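Local coordinates for UDP-glucose:anthocyanidin 3-O-glucosyltransferase (Clitoria ternatea, PDB 4REL), which is a plant glycosyltransferase of the GT-B fold, built from two Rossmann-like domains that face each other across a cleft, at residues Phe213-Leu217 / Ile421-Val426; Trp379-Val383 / Lys410-Ala415; Ile59-Thr63 / Leu99-Thr104; Lys4-Ala8 / Val442-Ser446; Lys52-Pro56 / Gln243-Pro247. The contacts are given in a common frame with arbitrary orientation. Numbering follows the deposited sequence.

Contact 1: residues Phe213-Leu217 / Ile421-Val426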
# COMPACT_ATOMS: atom_id res chain seq x y z
N PHE A 213 -1.93 7.19 -5.88
CA PHE A 213 -0.64 7.84 -5.66
C PHE A 213 -0.59 9.22 -6.32
O PHE A 213 -1.60 9.72 -6.81
CB PHE A 213 0.49 6.94 -6.19
CG PHE A 213 1.83 7.24 -5.57
CD1 PHE A 213 1.99 7.19 -4.19
CD2 PHE A 213 2.92 7.55 -6.37
CE1 PHE A 213 3.22 7.46 -3.61
CE2 PHE A 213 4.15 7.84 -5.79
CZ PHE A 213 4.30 7.79 -4.42
N PHE A 214 0.59 9.82 -6.33
CA PHE A 214 0.80 11.15 -6.88
C PHE A 214 1.54 11.03 -8.21
O PHE A 214 2.70 10.63 -8.24
CB PHE A 214 1.65 11.98 -5.90
CG PHE A 214 1.19 11.88 -4.46
CD1 PHE A 214 0.09 12.60 -4.02
CD2 PHE A 214 1.89 11.10 -3.54
CE1 PHE A 214 -0.33 12.52 -2.69
CE2 PHE A 214 1.49 11.02 -2.22
CZ PHE A 214 0.37 11.73 -1.79
N ALA A 215 0.87 11.38 -9.31
CA ALA A 215 1.46 11.25 -10.63
C ALA A 215 2.79 12.00 -10.74
O ALA A 215 3.72 11.55 -11.42
CB ALA A 215 0.48 11.74 -11.70
N GLU A 216 2.86 13.14 -10.05
CA GLU A 216 4.04 14.01 -10.09
C GLU A 216 5.28 13.36 -9.49
O GLU A 216 6.40 13.81 -9.73
CB GLU A 216 3.72 15.33 -9.38
CG GLU A 216 2.67 16.20 -10.07
CD GLU A 216 1.23 15.82 -9.74
OE1 GLU A 216 0.99 14.76 -9.12
OE2 GLU A 216 0.33 16.61 -10.10
N LEU A 217 5.10 12.28 -8.73
CA LEU A 217 6.22 11.57 -8.11
C LEU A 217 6.72 10.38 -8.92
O LEU A 217 7.82 9.88 -8.67
CB LEU A 217 5.86 11.08 -6.71
CG LEU A 217 5.93 12.07 -5.55
CD1 LEU A 217 5.80 11.32 -4.23
CD2 LEU A 217 7.23 12.84 -5.60
N ILE A 421 6.52 18.82 -3.50
CA ILE A 421 5.90 18.27 -4.70
C ILE A 421 4.54 17.64 -4.40
O ILE A 421 3.56 17.89 -5.12
CB ILE A 421 6.83 17.23 -5.39
CG1 ILE A 421 8.05 17.95 -5.98
CG2 ILE A 421 6.09 16.46 -6.48
CD1 ILE A 421 9.18 17.01 -6.34
N VAL A 422 4.46 16.86 -3.33
CA VAL A 422 3.18 16.27 -2.92
C VAL A 422 2.18 17.36 -2.58
O VAL A 422 1.02 17.31 -3.01
CB VAL A 422 3.34 15.27 -1.74
CG1 VAL A 422 1.98 14.88 -1.20
CG2 VAL A 422 4.10 14.04 -2.18
N GLN A 423 2.61 18.38 -1.83
CA GLN A 423 1.69 19.45 -1.45
C GLN A 423 1.10 20.13 -2.68
O GLN A 423 -0.10 20.41 -2.73
CB GLN A 423 2.36 20.46 -0.49
CG GLN A 423 2.51 19.92 0.92
CD GLN A 423 3.38 20.76 1.83
OE1 GLN A 423 3.09 20.91 3.03
NE2 GLN A 423 4.47 21.28 1.28
N ASP A 424 1.93 20.36 -3.69
CA ASP A 424 1.43 20.95 -4.93
C ASP A 424 0.60 19.95 -5.78
O ASP A 424 -0.25 20.36 -6.56
CB ASP A 424 2.57 21.58 -5.73
CG ASP A 424 3.27 22.71 -4.96
OD1 ASP A 424 2.59 23.45 -4.21
OD2 ASP A 424 4.51 22.86 -5.11
N ALA A 425 0.84 18.66 -5.59
CA ALA A 425 0.11 17.61 -6.33
C ALA A 425 -1.34 17.46 -5.85
O ALA A 425 -2.25 17.21 -6.64
CB ALA A 425 0.83 16.28 -6.23
N VAL A 426 -1.54 17.61 -4.54
CA VAL A 426 -2.87 17.47 -3.95
C VAL A 426 -3.64 18.78 -4.03
O VAL A 426 -4.81 18.86 -3.63
CB VAL A 426 -2.81 17.02 -2.48
CG1 VAL A 426 -1.86 15.87 -2.34
CG2 VAL A 426 -2.39 18.18 -1.59
O HOH W 1 -1.76 15.15 -8.42
O HOH W 2 1.35 19.57 -9.41

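Contact 2: residues Trp379-Val383 / Lys410-Ala415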
# COMPACT_ATOMS: atom_id res chain seq x y z
N TRP A 379 13.77 8.66 -6.15
CA TRP A 379 13.48 9.83 -5.32
C TRP A 379 14.69 10.29 -4.51
O TRP A 379 14.81 11.48 -4.19
CB TRP A 379 12.35 9.51 -4.34
CG TRP A 379 11.06 9.12 -4.98
CD1 TRP A 379 10.63 9.42 -6.24
CD2 TRP A 379 10.03 8.33 -4.38
NE1 TRP A 379 9.38 8.88 -6.45
CE2 TRP A 379 9.00 8.20 -5.33
CE3 TRP A 379 9.87 7.73 -3.12
CZ2 TRP A 379 7.83 7.48 -5.06
CZ3 TRP A 379 8.72 7.02 -2.86
CH2 TRP A 379 7.71 6.90 -3.83
N GLU A 380 15.56 9.34 -4.18
CA GLU A 380 16.69 9.57 -3.27
C GLU A 380 16.27 10.21 -1.94
O GLU A 380 16.87 11.21 -1.51
CB GLU A 380 17.80 10.38 -3.96
CG GLU A 380 18.31 9.70 -5.23
CD GLU A 380 19.49 10.40 -5.87
OE1 GLU A 380 19.32 10.94 -6.98
OE2 GLU A 380 20.58 10.40 -5.27
N VAL A 381 15.27 9.62 -1.29
CA VAL A 381 14.76 10.14 -0.02
C VAL A 381 14.98 9.12 1.08
O VAL A 381 14.32 9.15 2.12
CB VAL A 381 13.26 10.53 -0.08
CG1 VAL A 381 13.05 11.74 -0.98
CG2 VAL A 381 12.38 9.35 -0.55
N GLY A 382 15.92 8.22 0.85
CA GLY A 382 16.22 7.21 1.84
C GLY A 382 17.27 6.23 1.37
O GLY A 382 17.83 6.39 0.28
N VAL A 383 17.54 5.22 2.20
CA VAL A 383 18.51 4.17 1.87
C VAL A 383 17.91 2.81 2.18
O VAL A 383 17.05 2.67 3.06
CB VAL A 383 19.85 4.32 2.64
CG1 VAL A 383 20.59 5.58 2.20
CG2 VAL A 383 19.62 4.33 4.14
N LYS A 410 21.86 15.43 1.52
CA LYS A 410 21.16 15.35 0.25
C LYS A 410 19.83 14.64 0.41
O LYS A 410 18.79 15.09 -0.08
CB LYS A 410 22.02 14.63 -0.80
CG LYS A 410 21.25 14.33 -2.08
CD LYS A 410 22.06 13.47 -3.06
CE LYS A 410 21.34 13.36 -4.41
NZ LYS A 410 22.15 12.66 -5.45
N ILE A 411 19.85 13.50 1.10
CA ILE A 411 18.63 12.75 1.34
C ILE A 411 17.60 13.54 2.15
O ILE A 411 16.40 13.55 1.83
CB ILE A 411 18.95 11.41 2.02
CG1 ILE A 411 19.53 10.46 0.97
CG2 ILE A 411 17.71 10.81 2.66
CD1 ILE A 411 20.26 9.28 1.56
N ARG A 412 18.07 14.21 3.19
CA ARG A 412 17.19 15.05 4.01
C ARG A 412 16.59 16.18 3.18
O ARG A 412 15.40 16.47 3.28
CB ARG A 412 17.94 15.59 5.23
CG ARG A 412 18.27 14.50 6.27
CD ARG A 412 18.80 15.06 7.59
NE ARG A 412 20.05 15.79 7.40
CZ ARG A 412 21.28 15.27 7.43
NH1 ARG A 412 21.46 13.97 7.67
NH2 ARG A 412 22.33 16.05 7.24
N ASP A 413 17.42 16.80 2.34
CA ASP A 413 16.95 17.90 1.49
C ASP A 413 15.94 17.39 0.48
O ASP A 413 14.92 18.05 0.21
CB ASP A 413 18.13 18.56 0.76
CG ASP A 413 18.97 19.44 1.67
OD1 ASP A 413 18.53 19.77 2.79
OD2 ASP A 413 20.09 19.82 1.25
N ASN A 414 16.22 16.22 -0.09
CA ASN A 414 15.32 15.63 -1.07
C ASN A 414 13.97 15.30 -0.46
O ASN A 414 12.94 15.45 -1.12
CB ASN A 414 15.94 14.37 -1.70
CG ASN A 414 17.08 14.69 -2.63
OD1 ASN A 414 17.22 15.82 -3.09
ND2 ASN A 414 17.91 13.69 -2.92
N ALA A 415 13.96 14.85 0.78
CA ALA A 415 12.69 14.53 1.44
C ALA A 415 11.81 15.77 1.53
O ALA A 415 10.59 15.70 1.34
CB ALA A 415 12.94 13.93 2.83

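Contact 3: residues Ile59-Thr63 / Leu99-Thr104. With ACT (acetate ion), chain G.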
# COMPACT_ATOMS: atom_id res chain seq x y z
N ILE A 59 -23.81 4.61 0.46
CA ILE A 59 -22.91 3.46 0.50
C ILE A 59 -23.58 2.36 1.31
O ILE A 59 -24.04 2.59 2.44
CB ILE A 59 -21.54 3.78 1.13
CG1 ILE A 59 -20.82 4.86 0.32
CG2 ILE A 59 -20.70 2.52 1.23
CD1 ILE A 59 -19.46 5.28 0.90
N ARG A 60 -23.68 1.17 0.73
CA ARG A 60 -24.28 0.03 1.42
C ARG A 60 -23.27 -1.09 1.39
O ARG A 60 -22.54 -1.24 0.42
CB ARG A 60 -25.57 -0.40 0.73
CG ARG A 60 -26.67 0.65 0.82
CD ARG A 60 -27.82 0.37 -0.14
NE ARG A 60 -28.80 1.46 -0.11
CZ ARG A 60 -28.75 2.54 -0.89
NH1 ARG A 60 -27.78 2.66 -1.79
NH2 ARG A 60 -29.67 3.49 -0.78
N VAL A 61 -23.25 -1.89 2.45
CA VAL A 61 -22.23 -2.92 2.59
C VAL A 61 -22.86 -4.31 2.46
O VAL A 61 -23.89 -4.59 3.07
CB VAL A 61 -21.52 -2.79 3.94
CG1 VAL A 61 -20.53 -3.93 4.14
CG2 VAL A 61 -20.80 -1.45 4.01
N PHE A 62 -22.24 -5.15 1.63
CA PHE A 62 -22.74 -6.51 1.42
C PHE A 62 -21.65 -7.52 1.69
O PHE A 62 -20.46 -7.20 1.62
CB PHE A 62 -23.31 -6.66 0.01
CG PHE A 62 -24.40 -5.66 -0.29
CD1 PHE A 62 -25.69 -5.87 0.15
CD2 PHE A 62 -24.11 -4.48 -0.98
CE1 PHE A 62 -26.68 -4.94 -0.09
CE2 PHE A 62 -25.10 -3.54 -1.23
CZ PHE A 62 -26.39 -3.78 -0.78
N THR A 63 -22.05 -8.75 2.01
CA THR A 63 -21.10 -9.78 2.43
C THR A 63 -21.11 -11.00 1.52
O THR A 63 -22.17 -11.57 1.24
CB THR A 63 -21.40 -10.24 3.86
OG1 THR A 63 -21.36 -9.11 4.74
CG2 THR A 63 -20.38 -11.28 4.32
N LEU A 99 -27.14 -9.44 -4.08
CA LEU A 99 -27.54 -8.72 -2.87
C LEU A 99 -27.67 -7.21 -3.11
O LEU A 99 -28.60 -6.57 -2.62
CB LEU A 99 -26.53 -8.99 -1.75
CG LEU A 99 -26.44 -10.44 -1.32
CD1 LEU A 99 -25.32 -10.61 -0.31
CD2 LEU A 99 -27.77 -10.91 -0.73
N ALA A 100 -26.72 -6.64 -3.85
CA ALA A 100 -26.72 -5.20 -4.13
C ALA A 100 -27.90 -4.79 -5.02
O ALA A 100 -28.57 -3.77 -4.79
CB ALA A 100 -25.40 -4.79 -4.77
N VAL A 101 -28.17 -5.61 -6.02
CA VAL A 101 -29.27 -5.33 -6.93
C VAL A 101 -30.60 -5.47 -6.19
O VAL A 101 -31.50 -4.66 -6.36
CB VAL A 101 -29.19 -6.26 -8.17
CG1 VAL A 101 -30.47 -6.19 -8.98
CG2 VAL A 101 -27.98 -5.88 -9.04
N ALA A 102 -30.70 -6.48 -5.32
CA ALA A 102 -31.94 -6.70 -4.58
C ALA A 102 -32.24 -5.54 -3.62
O ALA A 102 -33.39 -5.11 -3.50
CB ALA A 102 -31.91 -8.03 -3.82
N GLU A 103 -31.21 -5.01 -2.97
CA GLU A 103 -31.41 -3.94 -1.99
C GLU A 103 -31.69 -2.60 -2.66
O GLU A 103 -32.60 -1.86 -2.25
CB GLU A 103 -30.19 -3.83 -1.06
CG GLU A 103 -30.22 -2.62 -0.11
CD GLU A 103 -31.34 -2.69 0.91
OE1 GLU A 103 -31.91 -3.78 1.10
OE2 GLU A 103 -31.66 -1.65 1.52
N THR A 104 -30.93 -2.30 -3.70
CA THR A 104 -31.06 -1.00 -4.37
C THR A 104 -32.18 -0.96 -5.40
O THR A 104 -32.63 0.11 -5.79
CB THR A 104 -29.75 -0.60 -5.09
OG1 THR A 104 -29.47 -1.57 -6.11
CG2 THR A 104 -28.59 -0.53 -4.10
C ACT G . -28.61 6.09 -2.77
O ACT G . -28.31 4.96 -3.20
OXT ACT G . -29.11 6.24 -1.62
CH3 ACT G . -28.51 7.28 -3.69

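Contact 4: residues Lys4-Ala8 / Val442-Ser446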
# COMPACT_ATOMS: atom_id res chain seq x y z
N LYS A 4 -30.29 6.06 -11.83
CA LYS A 4 -30.15 4.62 -11.67
C LYS A 4 -28.69 4.21 -11.67
O LYS A 4 -28.39 3.04 -11.87
CB LYS A 4 -30.91 3.88 -12.79
CG LYS A 4 -32.39 4.20 -12.85
CD LYS A 4 -33.14 3.24 -13.77
CE LYS A 4 -34.66 3.46 -13.70
NZ LYS A 4 -35.41 2.65 -14.72
N GLN A 5 -27.79 5.18 -11.48
CA GLN A 5 -26.35 4.87 -11.43
C GLN A 5 -26.03 4.04 -10.19
O GLN A 5 -26.42 4.38 -9.06
CB GLN A 5 -25.49 6.14 -11.44
CG GLN A 5 -25.69 7.02 -12.69
CD GLN A 5 -25.72 6.22 -13.97
OE1 GLN A 5 -26.79 5.88 -14.48
NE2 GLN A 5 -24.54 5.92 -14.51
N HIS A 6 -25.32 2.94 -10.39
CA HIS A 6 -25.09 1.99 -9.31
C HIS A 6 -23.74 1.32 -9.49
O HIS A 6 -23.56 0.48 -10.38
CB HIS A 6 -26.22 0.94 -9.28
CG HIS A 6 -26.05 -0.11 -8.23
ND1 HIS A 6 -26.77 -1.29 -8.24
CD2 HIS A 6 -25.27 -0.15 -7.12
CE1 HIS A 6 -26.42 -2.02 -7.19
NE2 HIS A 6 -25.52 -1.36 -6.50
N VAL A 7 -22.81 1.68 -8.61
CA VAL A 7 -21.44 1.18 -8.70
C VAL A 7 -21.27 0.04 -7.70
O VAL A 7 -21.59 0.19 -6.51
CB VAL A 7 -20.45 2.31 -8.38
CG1 VAL A 7 -19.01 1.82 -8.51
CG2 VAL A 7 -20.69 3.49 -9.30
N ALA A 8 -20.79 -1.10 -8.18
CA ALA A 8 -20.45 -2.20 -7.28
C ALA A 8 -18.96 -2.16 -7.08
O ALA A 8 -18.21 -1.95 -8.04
CB ALA A 8 -20.88 -3.53 -7.86
N VAL A 442 -16.89 9.07 -15.66
CA VAL A 442 -17.02 7.69 -16.14
C VAL A 442 -18.22 7.03 -15.45
O VAL A 442 -19.05 6.37 -16.08
CB VAL A 442 -15.76 6.85 -15.90
CG1 VAL A 442 -16.04 5.37 -16.13
CG2 VAL A 442 -14.64 7.32 -16.81
N ILE A 443 -18.32 7.24 -14.14
CA ILE A 443 -19.40 6.68 -13.35
C ILE A 443 -20.75 7.29 -13.73
O ILE A 443 -21.74 6.57 -13.86
CB ILE A 443 -19.11 6.87 -11.86
CG1 ILE A 443 -17.93 5.99 -11.45
CG2 ILE A 443 -20.35 6.53 -11.02
CD1 ILE A 443 -17.26 6.42 -10.16
N SER A 444 -20.79 8.60 -13.93
CA SER A 444 -22.06 9.24 -14.30
C SER A 444 -22.49 8.93 -15.74
O SER A 444 -23.68 9.00 -16.07
CB SER A 444 -22.05 10.76 -14.03
OG SER A 444 -21.14 11.44 -14.87
N SER A 445 -21.53 8.57 -16.59
CA SER A 445 -21.82 8.27 -18.00
C SER A 445 -22.20 6.81 -18.23
O SER A 445 -22.75 6.46 -19.28
CB SER A 445 -20.62 8.62 -18.89
OG SER A 445 -20.46 10.02 -19.00
N SER A 446 -21.91 5.97 -17.24
CA SER A 446 -22.14 4.53 -17.34
C SER A 446 -23.63 4.18 -17.36
O SER A 446 -24.49 5.00 -17.03
CB SER A 446 -21.42 3.77 -16.21
OG SER A 446 -22.05 3.98 -14.94
OXT SER A 446 -24.00 3.06 -17.72

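Contact 5: residues Lys52-Pro56 / Gln243-Pro247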
# COMPACT_ATOMS: atom_id res chain seq x y z
N LYS A 52 -16.43 0.36 13.58
CA LYS A 52 -16.45 1.57 14.41
C LYS A 52 -16.90 2.79 13.62
O LYS A 52 -16.83 3.92 14.11
CB LYS A 52 -15.05 1.84 14.96
CG LYS A 52 -14.30 0.60 15.47
CD LYS A 52 -14.53 0.39 16.96
CE LYS A 52 -14.02 -0.97 17.42
NZ LYS A 52 -12.55 -1.13 17.24
N ARG A 53 -17.40 2.55 12.41
CA ARG A 53 -17.41 3.58 11.37
C ARG A 53 -18.82 3.92 10.86
O ARG A 53 -19.61 3.03 10.57
CB ARG A 53 -16.52 3.07 10.23
CG ARG A 53 -16.31 3.98 9.06
CD ARG A 53 -15.19 3.44 8.17
NE ARG A 53 -13.92 4.12 8.40
CZ ARG A 53 -12.74 3.51 8.51
NH1 ARG A 53 -12.64 2.19 8.42
NH2 ARG A 53 -11.64 4.23 8.71
N HIS A 54 -19.13 5.21 10.78
CA HIS A 54 -20.38 5.66 10.16
C HIS A 54 -20.15 5.91 8.66
O HIS A 54 -19.14 6.49 8.27
CB HIS A 54 -20.90 6.94 10.82
CG HIS A 54 -22.13 7.51 10.17
ND1 HIS A 54 -22.08 8.54 9.26
CD2 HIS A 54 -23.44 7.20 10.31
CE1 HIS A 54 -23.30 8.84 8.86
NE2 HIS A 54 -24.15 8.04 9.49
N ILE A 55 -21.08 5.46 7.83
CA ILE A 55 -20.93 5.66 6.39
C ILE A 55 -22.11 6.41 5.81
O ILE A 55 -23.23 6.30 6.33
CB ILE A 55 -20.72 4.33 5.65
CG1 ILE A 55 -21.91 3.40 5.88
CG2 ILE A 55 -19.43 3.67 6.12
CD1 ILE A 55 -21.85 2.14 5.06
N PRO A 56 -21.87 7.20 4.75
CA PRO A 56 -22.95 7.94 4.09
C PRO A 56 -24.07 7.04 3.60
O PRO A 56 -23.89 5.84 3.41
CB PRO A 56 -22.24 8.61 2.90
CG PRO A 56 -20.91 7.96 2.79
CD PRO A 56 -20.56 7.52 4.17
N GLN A 243 -13.96 11.55 6.29
CA GLN A 243 -14.87 10.48 6.71
C GLN A 243 -14.16 9.14 6.89
O GLN A 243 -14.69 8.23 7.53
CB GLN A 243 -16.06 10.35 5.75
CG GLN A 243 -17.20 9.50 6.30
CD GLN A 243 -18.57 9.91 5.76
OE1 GLN A 243 -18.69 10.34 4.62
NE2 GLN A 243 -19.60 9.78 6.60
N LEU A 244 -12.96 9.01 6.33
CA LEU A 244 -12.20 7.77 6.50
C LEU A 244 -11.68 7.67 7.93
O LEU A 244 -11.64 6.59 8.52
CB LEU A 244 -11.03 7.70 5.51
CG LEU A 244 -10.24 6.39 5.50
CD1 LEU A 244 -11.10 5.24 5.00
CD2 LEU A 244 -8.99 6.53 4.64
N LEU A 245 -11.29 8.81 8.48
CA LEU A 245 -10.62 8.85 9.77
C LEU A 245 -11.56 8.54 10.94
O LEU A 245 -12.69 9.03 11.00
CB LEU A 245 -9.93 10.20 9.98
CG LEU A 245 -8.81 10.49 8.97
CD1 LEU A 245 -9.29 11.46 7.91
CD2 LEU A 245 -7.57 11.04 9.65
N LEU A 246 -11.07 7.71 11.86
CA LEU A 246 -11.76 7.45 13.11
C LEU A 246 -10.91 7.99 14.26
O LEU A 246 -9.86 7.43 14.56
CB LEU A 246 -12.00 5.95 13.29
CG LEU A 246 -12.88 5.29 12.22
CD1 LEU A 246 -12.95 3.77 12.39
CD2 LEU A 246 -14.29 5.89 12.21
N PRO A 247 -11.35 9.11 14.87
CA PRO A 247 -10.73 9.72 16.04
C PRO A 247 -10.30 8.67 17.05
O PRO A 247 -11.09 7.79 17.40
CB PRO A 247 -11.85 10.58 16.61
CG PRO A 247 -12.58 11.04 15.40
CD PRO A 247 -12.51 9.90 14.40

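Contact 1: residues Phe213-Leu217 / Ile421-Val426
F214 lays one face of its ring over V422, whose CG1 methyl sits 3.8 Å from the ring centroid and 23° off the ring normal, a CH-pi contact. V426 extends the patch obliquely, with F214 CE1 3.7 Å from V426 CG1. One turn of 3-10 backbone later, L217 leaves the backbone sideways, but its end comes close to the helix, so that CD1 meets V422 CG2 at 3.8 Å and CD2 meets I421 CG2 at 3.9 Å. M350 and V353 of helix 346-354 back F214 and L217 respectively, so the loop after strand 208-211 of the N-terminal domain docks on elements of the C-terminal domain. E216 runs along the solvent edge. Its OE1 lies 3.3 Å from A425 CB and 2.9 Å from a water that is also 2.8 Å from A425 O, although this water has more acceptors near it than protons to give. A second water donates to E216 OE2 at 3.2 Å and, weakly, to D424 O at 3.4 Å; OE2 also accepts from the backbone of Q431. With no direct hydrogen bond between the segments, this domain junction illustrates a common division: apolar packing inside, with the last carbonyls of a helix met through water at the exposed edge.

Contact 2: residues Trp379-Val383 / Lys410-Ala415
Two polar links tie the end of one helix to the flank of another. E380, the first residue beyond helix 368-378 to leave helical backbone angles, does so with positive phi (52°), and its carbonyl is taken up from across the contact: N414 ND2 donates to E380 O at 3.0 Å with an angle of 161°. The carboxylate of the same residue is met by K410, whose fully extended side chain brings NZ to 2.8 Å from E380 OE2 in a salt bridge. One glutamate thus engages two residues a helical turn apart. Other polar groups look elsewhere. W379 NE1 donates to L217 O, R412 NH1 serves the carbonyls of I402 and Q405, and D413 pairs with K409. V381 has backbone hydrogen bonds to M359 and I375. G382 N is the exception: it is buried with no partner in the model, and its neighbour is a methyl group, I411 CG2, at 3.6 Å. Around these links the packing is aliphatic, with V383 CG1 3.8 Å from I411 CD1 and V381 CG1 4.4 Å from A415 CB. Strands 359-361 and 382-384 and the helix between them form a beta-alpha-beta crossover, and helix 409-425 packs beside its final strand, an arrangement belonging to the edge of the Rossmann-like C-terminal domain of a GT-B protein.

Contact 3: residues Ile59-Thr63 / Leu99-Thr104
Strand 59-63 meets helix 99-104 through side chains of contrasting conformation. Both F62 and R60 leave the strand toward the helix in the m rotamer, yet they behave differently. With chi2 at -81°, F62 lays its ring over the backbone of the helix: A100 CA stands 3.9 Å from the ring centroid, 21° off the normal, in a CH-pi contact. F62 CD1 also reaches L99 CB at 3.7 Å, and E103 CB lies at the ring edge, 3.8 Å from F62 CE1. This is a strand and helix of the Rossmann-like N-terminal domain: strand 59-64 is one of the two edge strands of its parallel sheet, and helix 89-104 carries the chain back over the sheet face toward strand 110-114, on the far side of strand 6-10. The short segments run at 138° to each other, their axes 9.3 Å apart at closest approach. R60 stays extended through chi3, sliding past E103 with its CD 3.8 Å from E103 CG. Their charges come no closer than 4.5 Å (R60 NE to E103 OE2), and E103 was modelled in two conformers. The guanidinium instead holds an acetate ion, probably from the crystallisation liquor, through NH1 to O (2.7 Å) and NH2 to OXT (2.9 Å), an ion also bound by S36. T104 adopts p, which turns its OG1 back to donate to A100 O at 2.7 Å and sets its CG2 4.0 Å from R60 NH1.

Contact 4: residues Lys4-Ala8 / Val442-Ser446
A mainly polar contact with a small aliphatic part joins the two ends of the chain here: the C-terminal helix 431-445 meets the start of strand 6-10, the first strand of the N-terminal domain. Such a return of the last helix to the opposite domain is a recurring feature of the GT-B fold. Its centre is Q5. The side chain points toward the helix end and its amide nitrogen spends both protons across the contact: Q5 NE2 donates to the terminal carboxylate oxygen S446 O at 2.7 Å (161°) and to I443 O at 2.9 Å (158°). I443 O accepts a further bond from S446 OG at 2.8 Å, so the final serine folds back on the last turn, and one glutamine binds both that turn and the chain terminus. S446 OG is in addition hydrogen-bonded to T109 OG1. Beside these bonds, V7 CG2 touches I443 CG2 at 3.5 Å, the aliphatic part of the contact. Between Q5 and V7, H6 points away from the helix, to the face of the sheet where A100 and T104 of helix 89-104 lie. V7 takes the opposite face, beside F37 and I112. The backbone of strand 6-10 bonds to S36 and S38 on one flank and to T109 and C110 on the other, so the terminal helix rests on a central strand of the sheet, across from helix 89-104.

Contact 5: residues Lys52-Pro56 / Gln243-Pro247
K52 opens the contact with its aliphatic base: CB lies 3.8 Å from L246 CD1, and K52 O is 3.7 Å from L246 CD2, while the ammonium end leads away. R53 follows with the central interaction. Its NH2 donates to L244 O at 2.4 Å with an angle of 164°, a very short hydrogen bond, and the guanidinium is sandwiched between two leucines, with L244 CD1 over one face and L246 CG over the other, each 3.9 Å from R53 NH2. R53 NH1 is satisfied by L49 O, at the end of helix 43-50. The contact thus spans two connections of the GT-B architecture: residues 52-56 lead from that helix to edge strand 59-64 of the N-terminal sheet, whereas residues 243-247 belong to the linker that leaves its last strand, 233-235, for the C-terminal domain. Helix 18-31 lies alongside both, with L26 touching P56 and Q243. H54 presents its ring edge to Q243, ND1 standing 3.8 Å from Q243 NE2. I55 points its side chain away from the linker and instead packs on V61 of strand 59-64. P56 ends the segment against the amide of Q243, its CD 3.4 Å from Q243 OE1.

Contacts 1 and 2 share helix 409-425 and touch where W379 NE1 meets L217 O; both are partly buried, but contact 1 is an apolar interdomain joint with water at its edge, while contact 2 lies within the C-terminal domain and relies on a salt bridge and a hydrogen bond from an asparagine side chain to a carbonyl. Contacts 3 and 4 reach the same N-terminal sheet from opposite faces and meet through H6. Contact 3 is a surface aromatic packing, whereas contact 4, partly buried, is mainly polar. Contact 5, also superficial, joins two loops through one arginine and touches contact 3 through I55 and V61. Contacts 2 and 3 lie on opposite sides of the molecule, their centres 46 Å apart.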